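UDP-N-acetylglucosamine 3-dehydrogenase (Acidithiobacillus ferrooxidans, PDB 7BVJ) catalyses the NAD(+)-dependent oxidation of the glucosamine 3-position of UDP-N-acetylglucosamine to a ketone, a step in lipid A biosynthesis. Local coordinates at residues A29-E34 against E41-L46; V79-G84 against L112-G117; V157-M162 against R295-A300; A231-D234 against T239-I242. One frame throughout, in Å; residues are numbered along the deposited sequence.

Contact 1. Residues A29-E34 against E41-L46. With NAD (nicotinamide-adenine-dinucleotide), chain E.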
loop_
_atom_site.group_PDB
_atom_site.type_symbol
_atom_site.label_atom_id
_atom_site.label_comp_id
_atom_site.label_asym_id
_atom_site.label_seq_id
_atom_site.Cartn_x
_atom_site.Cartn_y
_atom_site.Cartn_z
ATOM N N ALA A 29 7.876 -22.684 3.689
ATOM C CA ALA A 29 9.174 -23.297 3.944
ATOM C C ALA A 29 9.880 -22.614 5.110
ATOM O O ALA A 29 10.454 -23.287 5.972
ATOM C CB ALA A 29 10.045 -23.236 2.690
ATOM N N GLY A 30 9.848 -21.286 5.161
ATOM C CA GLY A 30 10.504 -20.593 6.255
ATOM C C GLY A 30 10.819 -19.146 5.902
ATOM O O GLY A 30 10.218 -18.558 5.003
ATOM N N VAL A 31 11.788 -18.600 6.638
ATOM C CA VAL A 31 12.051 -17.173 6.678
ATOM C C VAL A 31 13.558 -16.932 6.676
ATOM O O VAL A 31 14.357 -17.803 7.038
ATOM C CB VAL A 31 11.391 -16.538 7.925
ATOM C CG1 VAL A 31 9.850 -16.588 7.817
ATOM C CG2 VAL A 31 11.843 -17.269 9.174
ATOM N N PHE A 32 13.944 -15.744 6.217
ATOM C CA PHE A 32 15.316 -15.277 6.306
ATOM C C PHE A 32 15.308 -13.829 6.765
ATOM O O PHE A 32 14.502 -13.024 6.293
ATOM C CB PHE A 32 16.084 -15.364 4.973
ATOM C CG PHE A 32 17.455 -14.714 5.035
ATOM C CD1 PHE A 32 18.530 -15.393 5.600
ATOM C CD2 PHE A 32 17.648 -13.408 4.589
ATOM C CE1 PHE A 32 19.786 -14.797 5.700
ATOM C CE2 PHE A 32 18.906 -12.794 4.687
ATOM C CZ PHE A 32 19.978 -13.503 5.235
ATOM N N ASP A 33 16.224 -13.504 7.668
ATOM C CA ASP A 33 16.432 -12.145 8.140
ATOM C C ASP A 33 17.929 -11.964 8.367
ATOM O O ASP A 33 18.647 -12.931 8.652
ATOM C CB ASP A 33 15.617 -11.872 9.420
ATOM C CG ASP A 33 15.473 -10.385 9.722
ATOM O OD1 ASP A 33 16.487 -9.755 10.099
ATOM O OD2 ASP A 33 14.350 -9.849 9.577
ATOM N N GLU A 34 18.411 -10.733 8.186
ATOM C CA GLU A 34 19.832 -10.487 8.417
ATOM C C GLU A 34 20.183 -10.672 9.887
ATOM O O GLU A 34 21.322 -11.007 10.215
ATOM C CB GLU A 34 20.237 -9.092 7.920
ATOM C CG GLU A 34 19.706 -7.941 8.758
ATOM C CD GLU A 34 20.536 -6.660 8.657
ATOM O OE1 GLU A 34 21.056 -6.332 7.562
ATOM O OE2 GLU A 34 20.661 -5.973 9.698
ATOM N N GLU A 41 13.522 -16.855 16.089
ATOM C CA GLU A 41 12.299 -16.811 16.891
ATOM C C GLU A 41 11.051 -16.884 16.009
ATOM O O GLU A 41 10.059 -17.526 16.383
ATOM C CB GLU A 41 12.269 -15.570 17.776
ATOM C CG GLU A 41 12.056 -14.275 17.035
ATOM C CD GLU A 41 12.429 -13.050 17.848
ATOM O OE1 GLU A 41 12.904 -13.203 18.998
ATOM O OE2 GLU A 41 12.265 -11.930 17.321
ATOM N N VAL A 42 11.076 -16.243 14.834
ATOM C CA VAL A 42 9.918 -16.316 13.942
ATOM C C VAL A 42 9.687 -17.758 13.497
ATOM O O VAL A 42 8.552 -18.260 13.514
ATOM C CB VAL A 42 10.094 -15.364 12.742
ATOM C CG1 VAL A 42 8.985 -15.550 11.745
ATOM C CG2 VAL A 42 10.115 -13.908 13.213
ATOM N N ALA A 43 10.763 -18.451 13.123
ATOM C CA ALA A 43 10.649 -19.849 12.719
ATOM C C ALA A 43 10.150 -20.720 13.869
ATOM O O ALA A 43 9.288 -21.578 13.669
ATOM C CB ALA A 43 11.990 -20.350 12.201
ATOM N N ALA A 44 10.669 -20.513 15.082
ATOM C CA ALA A 44 10.186 -21.268 16.236
ATOM C C ALA A 44 8.696 -21.052 16.452
ATOM O O ALA A 44 7.962 -21.989 16.774
ATOM C CB ALA A 44 10.966 -20.854 17.485
ATOM N N GLU A 45 8.230 -19.822 16.278
ATOM C CA GLU A 45 6.832 -19.531 16.551
ATOM C C GLU A 45 5.925 -20.112 15.468
ATOM O O GLU A 45 4.817 -20.582 15.763
ATOM C CB GLU A 45 6.669 -18.021 16.697
ATOM C CG GLU A 45 5.252 -17.481 16.617
ATOM C CD GLU A 45 5.249 -15.984 16.355
ATOM O OE1 GLU A 45 6.037 -15.276 17.008
ATOM O OE2 GLU A 45 4.476 -15.521 15.487
ATOM N N LEU A 46 6.381 -20.127 14.215
ATOM C CA LEU A 46 5.550 -20.635 13.133
ATOM C C LEU A 46 5.872 -22.068 12.748
ATOM O O LEU A 46 5.191 -22.624 11.881
ATOM C CB LEU A 46 5.674 -19.735 11.904
ATOM C CG LEU A 46 5.254 -18.288 12.150
ATOM C CD1 LEU A 46 5.369 -17.480 10.889
ATOM C CD2 LEU A 46 3.834 -18.268 12.656
HETATM P PA NAD E . 11.530 -3.488 10.647
HETATM O O1A NAD E . 12.925 -2.985 10.517
HETATM O O2A NAD E . 10.751 -3.880 11.877
HETATM O O5B NAD E . 11.728 -5.044 9.873
HETATM C C5B NAD E . 12.883 -4.965 9.072
HETATM C C4B NAD E . 13.518 -6.356 8.970
HETATM O O4B NAD E . 14.322 -6.434 7.818
HETATM C C3B NAD E . 14.444 -6.493 10.188
HETATM O O3B NAD E . 14.076 -7.706 10.737
HETATM C C2B NAD E . 15.851 -6.536 9.568
HETATM O O2B NAD E . 16.709 -7.433 10.266
HETATM C C1B NAD E . 15.509 -7.133 8.203
HETATM N N9A NAD E . 16.473 -6.825 7.154
HETATM C C8A NAD E . 17.163 -5.666 6.873
HETATM N N7A NAD E . 17.933 -5.765 5.792
HETATM C C5A NAD E . 17.738 -7.050 5.335
HETATM C C6A NAD E . 18.271 -7.764 4.231
HETATM N N6A NAD E . 19.172 -7.151 3.384
HETATM N N1A NAD E . 17.896 -9.058 4.017
HETATM C C2A NAD E . 17.003 -9.600 4.913
HETATM N N3A NAD E . 16.412 -9.042 5.992
HETATM C C4A NAD E . 16.821 -7.745 6.175
HETATM O O3 NAD E . 10.404 -2.628 9.861
HETATM P PN NAD E . 8.992 -3.288 9.490
HETATM O O1N NAD E . 8.811 -4.772 9.296
HETATM O O2N NAD E . 8.081 -2.288 10.118
HETATM O O5D NAD E . 8.707 -2.767 7.796
#
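V31 packs against V42 and A43 in a small, buried, wholly apolar contact between the second strand of the Rossmann sheet, 27-32, and the helix that follows it, 36-46. Methyl meets methyl: V31 CG1 lies 4.2 Å from V42 CG1, the two side chains crossing at a slant, while V31 CG2 faces A43 CB at 4.3 Å. With CG1 anti to its carbonyl carbon (chi1 -67°), V31 spreads its two branches over consecutive residues of the helix. A branched valine suits a strand buried under a helix, and a small alanine lets that helix come close. V11 and A19 also touch V31 and extend this core. Just before it, G30 adopts backbone angles at which a CB would collide with the carbonyl O of A29.

Beyond V31 the strand runs out to the cofactor. The ring of F32 lies obliquely by the adenine, CE2 3.7 Å from NAD C2A. D33 receives both ribose hydroxyls, OD1 that of O2B and OD2 that of O3B, in bonds modelled so short that their lengths are doubtful. An acidic side chain just past the end of the second strand, holding the adenosine ribose diol, is typical of NAD-binding Rossmann folds.

Contact 2. Residues V79-G84 against L112-G117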
loop_
_atom_site.group_PDB
_atom_site.type_symbol
_atom_site.label_atom_id
_atom_site.label_comp_id
_atom_site.label_asym_id
_atom_site.label_seq_id
_atom_site.Cartn_x
_atom_site.Cartn_y
_atom_site.Cartn_z
ATOM N N VAL A 79 17.776 -10.467 -6.464
ATOM C CA VAL A 79 18.251 -11.828 -6.188
ATOM C C VAL A 79 17.093 -12.823 -6.264
ATOM O O VAL A 79 17.237 -13.933 -6.794
ATOM C CB VAL A 79 18.974 -11.900 -4.829
ATOM C CG1 VAL A 79 19.377 -13.348 -4.519
ATOM C CG2 VAL A 79 20.218 -11.006 -4.826
ATOM N N ALA A 80 15.916 -12.425 -5.770
ATOM C CA ALA A 80 14.789 -13.347 -5.731
ATOM C C ALA A 80 14.287 -13.658 -7.136
ATOM O O ALA A 80 13.976 -14.813 -7.446
ATOM C CB ALA A 80 13.673 -12.781 -4.857
ATOM N N MET A 81 14.262 -12.661 -8.018
ATOM C CA MET A 81 13.808 -12.913 -9.380
ATOM C C MET A 81 14.854 -13.628 -10.215
ATOM O O MET A 81 14.493 -14.322 -11.173
ATOM C CB MET A 81 13.412 -11.611 -10.072
ATOM C CG MET A 81 12.086 -11.058 -9.606
ATOM S SD MET A 81 11.806 -9.390 -10.224
ATOM C CE MET A 81 10.237 -9.054 -9.471
ATOM N N GLN A 82 16.143 -13.444 -9.910
ATOM C CA GLN A 82 17.166 -14.199 -10.628
ATOM C C GLN A 82 17.009 -15.693 -10.389
ATOM O O GLN A 82 17.387 -16.504 -11.241
ATOM C CB GLN A 82 18.564 -13.746 -10.205
ATOM C CG GLN A 82 19.659 -14.343 -11.061
ATOM C CD GLN A 82 19.387 -14.150 -12.542
ATOM O OE1 GLN A 82 19.175 -13.026 -12.997
ATOM N NE2 GLN A 82 19.385 -15.246 -13.301
ATOM N N ALA A 83 16.454 -16.062 -9.238
ATOM C CA ALA A 83 16.131 -17.432 -8.875
ATOM C C ALA A 83 14.749 -17.876 -9.363
ATOM O O ALA A 83 14.238 -18.897 -8.888
ATOM C CB ALA A 83 16.209 -17.592 -7.357
ATOM N N GLY A 84 14.136 -17.135 -10.284
ATOM C CA GLY A 84 12.828 -17.518 -10.804
ATOM C C GLY A 84 11.744 -17.582 -9.753
ATOM O O GLY A 84 10.819 -18.392 -9.877
ATOM N N LEU A 112 7.406 -13.728 -14.262
ATOM C CA LEU A 112 7.143 -13.800 -12.833
ATOM C C LEU A 112 6.046 -12.815 -12.453
ATOM O O LEU A 112 5.881 -11.769 -13.089
ATOM C CB LEU A 112 8.412 -13.488 -12.026
ATOM C CG LEU A 112 9.579 -14.476 -12.161
ATOM C CD1 LEU A 112 10.797 -14.018 -11.326
ATOM C CD2 LEU A 112 9.115 -15.884 -11.787
ATOM N N VAL A 113 5.290 -13.158 -11.410
ATOM C CA VAL A 113 4.312 -12.225 -10.854
ATOM C C VAL A 113 5.043 -11.269 -9.926
ATOM O O VAL A 113 5.805 -11.690 -9.044
ATOM C CB VAL A 113 3.188 -12.967 -10.108
ATOM C CG1 VAL A 113 2.371 -11.993 -9.279
ATOM C CG2 VAL A 113 2.286 -13.702 -11.097
ATOM N N LEU A 114 4.822 -9.983 -10.131
ATOM C CA LEU A 114 5.415 -8.929 -9.330
ATOM C C LEU A 114 4.264 -8.145 -8.718
ATOM O O LEU A 114 3.479 -7.522 -9.441
ATOM C CB LEU A 114 6.316 -8.053 -10.198
ATOM C CG LEU A 114 6.917 -6.747 -9.702
ATOM C CD1 LEU A 114 7.680 -6.939 -8.386
ATOM C CD2 LEU A 114 7.831 -6.217 -10.790
ATOM N N ALA A 115 4.137 -8.214 -7.399
ATOM C CA ALA A 115 3.096 -7.508 -6.675
ATOM C C ALA A 115 3.740 -6.594 -5.643
ATOM O O ALA A 115 4.777 -6.928 -5.056
ATOM C CB ALA A 115 2.117 -8.480 -6.009
ATOM N N ILE A 116 3.137 -5.425 -5.450
ATOM C CA ILE A 116 3.563 -4.467 -4.441
ATOM C C ILE A 116 2.505 -4.456 -3.346
ATOM O O ILE A 116 1.304 -4.488 -3.635
ATOM C CB ILE A 116 3.765 -3.056 -5.036
ATOM C CG1 ILE A 116 4.558 -3.122 -6.342
ATOM C CG2 ILE A 116 4.505 -2.155 -4.053
ATOM C CD1 ILE A 116 5.889 -3.868 -6.231
ATOM N N GLY A 117 2.950 -4.410 -2.092
ATOM C CA GLY A 117 2.050 -4.425 -0.953
ATOM C C GLY A 117 1.306 -3.129 -0.674
ATOM O O GLY A 117 1.552 -2.469 0.338
#
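M81 and L112 run past each other in opposite directions where the C-terminal end of helix 73-82 meets the approach to strand 114-117, the edge strand of the Rossmann sheet. The methionine has its CG anti to the carbonyl carbon (chi1 -75°) and is extended beyond it, so the long unbranched chain leaves the helix and reaches over to the strand. Its near part lies along the leucine, with M81 CG 3.7 Å from L112 CD1. Its far end meets L114, whose side chain it crosses at about a right angle; there the methyl CE rests among the leucine's carbons. M106 and A107 of helix 97-110 also touch M81, adding to its apolar surroundings.

The helix ends in a Schellman motif: G84 takes a positive phi, its N bonds to M81 O at 3.0 Å, and V85 N returns to A80 O. Glycine suits this C-prime place, where a left-handed backbone costs it little. L112 CD2 lies 3.6 Å from G84 O, so the forked leucine touches both the methionine and the turn. With an alanine here, both methyl branches go, and a gap would probably open between the helix end and the strand, giving M81 more freedom to move. The tightest spot is M81 CE to L114 CD1, 3.5 Å, slightly inside usual carbon-carbon contact.

Contact 3. Residues V157-M162 against R295-A300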
loop_
_atom_site.group_PDB
_atom_site.type_symbol
_atom_site.label_atom_id
_atom_site.label_comp_id
_atom_site.label_asym_id
_atom_site.label_seq_id
_atom_site.Cartn_x
_atom_site.Cartn_y
_atom_site.Cartn_z
ATOM N N VAL A 157 6.632 10.814 5.806
ATOM C CA VAL A 157 5.250 11.284 5.768
ATOM C C VAL A 157 4.618 11.082 4.388
ATOM O O VAL A 157 3.433 10.766 4.285
ATOM C CB VAL A 157 5.229 12.752 6.250
ATOM C CG1 VAL A 157 4.101 13.546 5.683
ATOM C CG2 VAL A 157 5.181 12.762 7.789
ATOM N N ILE A 158 5.395 11.220 3.318
ATOM C CA ILE A 158 4.885 11.000 1.969
ATOM C C ILE A 158 4.978 9.530 1.569
ATOM O O ILE A 158 3.979 8.930 1.154
ATOM C CB ILE A 158 5.643 11.896 0.971
ATOM C CG1 ILE A 158 5.636 13.346 1.450
ATOM C CG2 ILE A 158 5.011 11.801 -0.407
ATOM C CD1 ILE A 158 4.218 13.876 1.653
ATOM N N MET A 159 6.175 8.930 1.695
ATOM C CA MET A 159 6.434 7.584 1.183
ATOM C C MET A 159 5.835 6.479 2.047
ATOM O O MET A 159 5.606 5.371 1.545
ATOM C CB MET A 159 7.944 7.348 1.032
ATOM C CG MET A 159 8.687 8.368 0.156
ATOM S SD MET A 159 8.112 8.540 -1.555
ATOM C CE MET A 159 7.820 6.823 -1.948
ATOM N N ASP A 160 5.573 6.739 3.329
ATOM C CA ASP A 160 5.010 5.723 4.206
ATOM C C ASP A 160 3.561 5.971 4.608
ATOM O O ASP A 160 2.921 5.036 5.091
ATOM C CB ASP A 160 5.856 5.589 5.487
ATOM C CG ASP A 160 7.318 5.267 5.195
ATOM O OD1 ASP A 160 7.588 4.375 4.358
ATOM O OD2 ASP A 160 8.199 5.927 5.790
ATOM N N LEU A 161 3.046 7.201 4.481
ATOM C CA LEU A 161 1.656 7.500 4.810
ATOM C C LEU A 161 0.868 7.948 3.589
ATOM O O LEU A 161 -0.107 7.289 3.207
ATOM C CB LEU A 161 1.574 8.591 5.888
ATOM C CG LEU A 161 2.227 8.397 7.249
ATOM C CD1 LEU A 161 2.039 9.649 8.075
ATOM C CD2 LEU A 161 1.618 7.189 7.956
ATOM N N MET A 162 1.292 9.030 2.936
ATOM C CA MET A 162 0.461 9.628 1.901
ATOM C C MET A 162 0.348 8.726 0.687
ATOM O O MET A 162 -0.655 8.781 -0.041
ATOM C CB MET A 162 1.011 10.990 1.488
ATOM C CG MET A 162 -0.040 11.840 0.802
ATOM S SD MET A 162 0.605 13.303 0.015
ATOM C CE MET A 162 0.754 14.439 1.412
ATOM N N ARG A 295 3.921 3.643 -10.802
ATOM C CA ARG A 295 3.063 4.813 -11.017
ATOM C C ARG A 295 2.925 5.627 -9.738
ATOM O O ARG A 295 3.188 6.847 -9.712
ATOM C CB ARG A 295 1.671 4.373 -11.509
ATOM C CG ARG A 295 1.501 4.291 -13.025
ATOM C CD ARG A 295 0.034 4.520 -13.486
ATOM N NE ARG A 295 -0.897 4.451 -12.363
ATOM C CZ ARG A 295 -1.509 3.343 -11.955
ATOM N NH1 ARG A 295 -1.305 2.196 -12.601
ATOM N NH2 ARG A 295 -2.325 3.378 -10.900
ATOM N N VAL A 296 2.496 4.969 -8.660
ATOM C CA VAL A 296 2.308 5.710 -7.381
ATOM C C VAL A 296 3.665 6.179 -6.848
ATOM O O VAL A 296 3.681 7.215 -6.248
ATOM C CB VAL A 296 1.438 5.002 -6.323
ATOM C CG1 VAL A 296 1.975 3.690 -5.834
ATOM C CG2 VAL A 296 1.131 5.920 -5.173
ATOM N N LEU A 297 4.726 5.398 -7.046
ATOM C CA LEU A 297 6.055 5.797 -6.580
ATOM C C LEU A 297 6.512 7.095 -7.238
ATOM O O LEU A 297 7.062 7.975 -6.565
ATOM C CB LEU A 297 7.073 4.685 -6.851
ATOM C CG LEU A 297 8.527 5.051 -6.525
ATOM C CD1 LEU A 297 8.764 5.120 -5.022
ATOM C CD2 LEU A 297 9.514 4.095 -7.171
ATOM N N ALA A 298 6.308 7.219 -8.553
ATOM C CA ALA A 298 6.651 8.451 -9.264
ATOM C C ALA A 298 5.821 9.632 -8.764
ATOM O O ALA A 298 6.353 10.731 -8.546
ATOM C CB ALA A 298 6.457 8.262 -10.775
ATOM N N ALA A 299 4.519 9.420 -8.555
ATOM C CA ALA A 299 3.706 10.486 -7.969
ATOM C C ALA A 299 4.209 10.888 -6.581
ATOM O O ALA A 299 4.261 12.080 -6.235
ATOM C CB ALA A 299 2.244 10.042 -7.898
ATOM N N ALA A 300 4.548 9.904 -5.754
ATOM C CA ALA A 300 4.948 10.216 -4.394
ATOM C C ALA A 300 6.262 10.972 -4.396
ATOM O O ALA A 300 6.446 11.900 -3.607
ATOM C CB ALA A 300 5.052 8.949 -3.557
#
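M159 of helix 157-173 is the main bump here, and it fits against a hollow on helix 290-312 formed by L297 and A300, one turn apart. The axes of the two short segments pass 10.3 Å from each other at 136° between their N-to-C directions, an oblique crossing nearer antiparallel than parallel. The methionine chain is bent at chi2 and chi3 (-58° and -41°), which brings the thioether end nearer the other helix. M159 SD sits 3.7 Å from A300 CB, and M159 CE touches both that CB, at 3.8 Å, and L297 CD1, at 3.6 Å. Alanine suits the floor of the hollow because its single methyl stands up so little that the thioether can settle onto it; leucine, longer and forked, forms the wall.

I158 adds a second bump, its CG2 3.5 Å from the carbonyl O of A300, and its side chain continues onto V303 and V307. R304 and P92 also touch M159. If an alanine replaced M159, the hollow would probably be left partly unfilled, and L297 CD1 would lose its neighbour on this side.

Residues 157-162 make a wider pi-type turn, M162 N bonding V157 O at 3.1 Å. In the same turn D160 O accepts a hydrogen bond from K91, one of two suggested candidates for the catalytic base. Between the two segments no hydrogen bond forms, so they meet by dispersion and fit, for which the polarisable sulfur and flexible chain of methionine are well suited.

Contact 4. Residues A231-D234 against T239-I242. With F8U ((2R,3R)-2,3-bis(oxidanyl)butane-1,4-disulfonic acid), chain F.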
loop_
_atom_site.group_PDB
_atom_site.type_symbol
_atom_site.label_atom_id
_atom_site.label_comp_id
_atom_site.label_asym_id
_atom_site.label_seq_id
_atom_site.Cartn_x
_atom_site.Cartn_y
_atom_site.Cartn_z
ATOM N N ALA A 231 -19.076 9.940 -1.042
ATOM C CA ALA A 231 -18.682 8.813 -0.206
ATOM C C ALA A 231 -17.743 9.298 0.894
ATOM O O ALA A 231 -16.745 9.970 0.615
ATOM C CB ALA A 231 -18.009 7.726 -1.041
ATOM N N SER A 232 -18.063 8.961 2.139
ATOM C CA SER A 232 -17.200 9.231 3.280
ATOM C C SER A 232 -16.745 7.890 3.849
ATOM O O SER A 232 -17.581 7.040 4.181
ATOM C CB SER A 232 -17.930 10.076 4.328
ATOM O OG SER A 232 -17.056 10.499 5.362
ATOM N N VAL A 233 -15.430 7.696 3.938
ATOM C CA VAL A 233 -14.824 6.451 4.375
ATOM C C VAL A 233 -14.000 6.743 5.620
ATOM O O VAL A 233 -13.094 7.592 5.590
ATOM C CB VAL A 233 -13.939 5.836 3.282
ATOM C CG1 VAL A 233 -13.294 4.537 3.783
ATOM C CG2 VAL A 233 -14.729 5.578 2.026
ATOM N N ASP A 234 -14.312 6.039 6.709
ATOM C CA ASP A 234 -13.457 5.955 7.891
ATOM C C ASP A 234 -12.744 4.611 7.808
ATOM O O ASP A 234 -13.320 3.566 8.140
ATOM C CB ASP A 234 -14.269 6.065 9.171
ATOM C CG ASP A 234 -13.402 6.290 10.404
ATOM O OD1 ASP A 234 -12.210 5.849 10.464
ATOM O OD2 ASP A 234 -13.946 6.915 11.333
ATOM N N THR A 239 -15.983 2.170 8.328
ATOM C CA THR A 239 -17.331 2.618 7.986
ATOM C C THR A 239 -17.357 3.360 6.659
ATOM O O THR A 239 -16.400 4.046 6.292
ATOM C CB THR A 239 -17.932 3.533 9.067
ATOM O OG1 THR A 239 -17.159 4.733 9.174
ATOM C CG2 THR A 239 -17.974 2.825 10.423
ATOM N N LEU A 240 -18.489 3.245 5.953
ATOM C CA LEU A 240 -18.670 3.890 4.658
ATOM C C LEU A 240 -20.074 4.474 4.555
ATOM O O LEU A 240 -21.060 3.795 4.860
ATOM C CB LEU A 240 -18.410 2.900 3.511
ATOM C CG LEU A 240 -18.986 3.210 2.126
ATOM C CD1 LEU A 240 -18.348 4.445 1.527
ATOM C CD2 LEU A 240 -18.775 2.033 1.220
ATOM N N HIS A 241 -20.163 5.732 4.126
ATOM C CA HIS A 241 -21.439 6.418 3.949
ATOM C C HIS A 241 -21.498 7.026 2.561
ATOM O O HIS A 241 -20.545 7.677 2.133
ATOM C CB HIS A 241 -21.638 7.510 4.997
ATOM C CG HIS A 241 -21.990 6.977 6.343
ATOM N ND1 HIS A 241 -23.293 6.845 6.770
ATOM C CD2 HIS A 241 -21.213 6.495 7.341
ATOM C CE1 HIS A 241 -23.302 6.332 7.989
ATOM N NE2 HIS A 241 -22.054 6.101 8.354
ATOM N N ILE A 242 -22.618 6.827 1.872
ATOM C CA ILE A 242 -22.807 7.311 0.510
ATOM C C ILE A 242 -24.055 8.172 0.485
ATOM O O ILE A 242 -25.143 7.709 0.844
ATOM C CB ILE A 242 -22.921 6.156 -0.494
ATOM C CG1 ILE A 242 -21.682 5.273 -0.411
ATOM C CG2 ILE A 242 -23.118 6.677 -1.907
ATOM C CD1 ILE A 242 -21.773 4.019 -1.267
HETATM C C01 F8U F . -15.666 17.167 6.745
HETATM C C02 F8U F . -16.280 16.804 8.103
HETATM C C03 F8U F . -16.942 15.438 8.280
HETATM C C04 F8U F . -17.419 14.720 7.032
HETATM O O06 F8U F . -18.819 12.939 8.735
HETATM O O07 F8U F . -19.420 12.907 6.527
HETATM O O08 F8U F . -17.249 12.059 7.314
HETATM O O09 F8U F . -18.056 15.629 9.072
HETATM O O10 F8U F . -15.267 16.798 9.050
HETATM O O12 F8U F . -17.024 19.177 5.318
HETATM O O13 F8U F . -16.590 17.305 4.104
HETATM O O14 F8U F . -18.200 17.071 5.949
HETATM S S05 F8U F . -18.230 13.119 7.385
HETATM S S11 F8U F . -16.910 17.705 5.518
HETATM O O HOH W 1 -18.026 6.773 7.027
HETATM O O HOH W 2 -17.188 6.519 11.648
#
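S232 and H241 form a hydrogen-bonded pair in an antiparallel ladder whose strands run at 172° to each other: S232 N donates to H241 O at 2.8 Å, H241 N to S232 O at 2.9 Å, both in the carbonyl plane, and D234 with T239 repeats the pattern with a slight tilt. At the non-hydrogen-bonded positions the CA of A231, V233 and L240 each direct a CA-H at a facing carbonyl O.

On the face of A231, V233, L240 and I242 the packing is apolar. L240 CD1 sits 3.8 Å from V233 CG2 and also meets A231 CB; branched and aliphatic residues suit a face covered by helix 124-132. This is a beta hairpin in the mixed sheet of the Gfo/Idh/MocA C-terminal domain.

The other face is polar. T239 OG1, between its backbone N and carbonyl carbon (chi1 64°), comes 3.2 Å from D234 CB and meets two waters, one bonded also to S232 O, the other to D234 OD2. D234 OD1 accepts from N237 N in the turn, and H241 ND1 is hydrogen-bonded to D258 OD2. S232 swings its OG anti to the backbone N, where it donates to sulfonate oxygen O08 of the bound disulfonic acid at 2.5 Å; Y230 OH bonds the same ligand.

In the fold
Along the chain the contacts come largely in series, 1, then 2, then 3, while contact 4 falls within the stretch between the two halves of contact 3. Contacts 1 and 2 share the parallel Rossmann sheet, their centres about 20 Å apart: the first lies at strand 27-32, beside the cofactor, the second at edge strand 114-117, away from the cofactor and the bound disulfonic acid. Contact 3 pairs helices 157-173 and 290-312; its nearest atoms are about 7 Å from those of contact 2. Contact 4 belongs to the mixed eight-stranded sheet, with its centre about 39 Å from that of contact 1, across the chain's centre. NAD binding and the hairpin with its ligand are thus well separated.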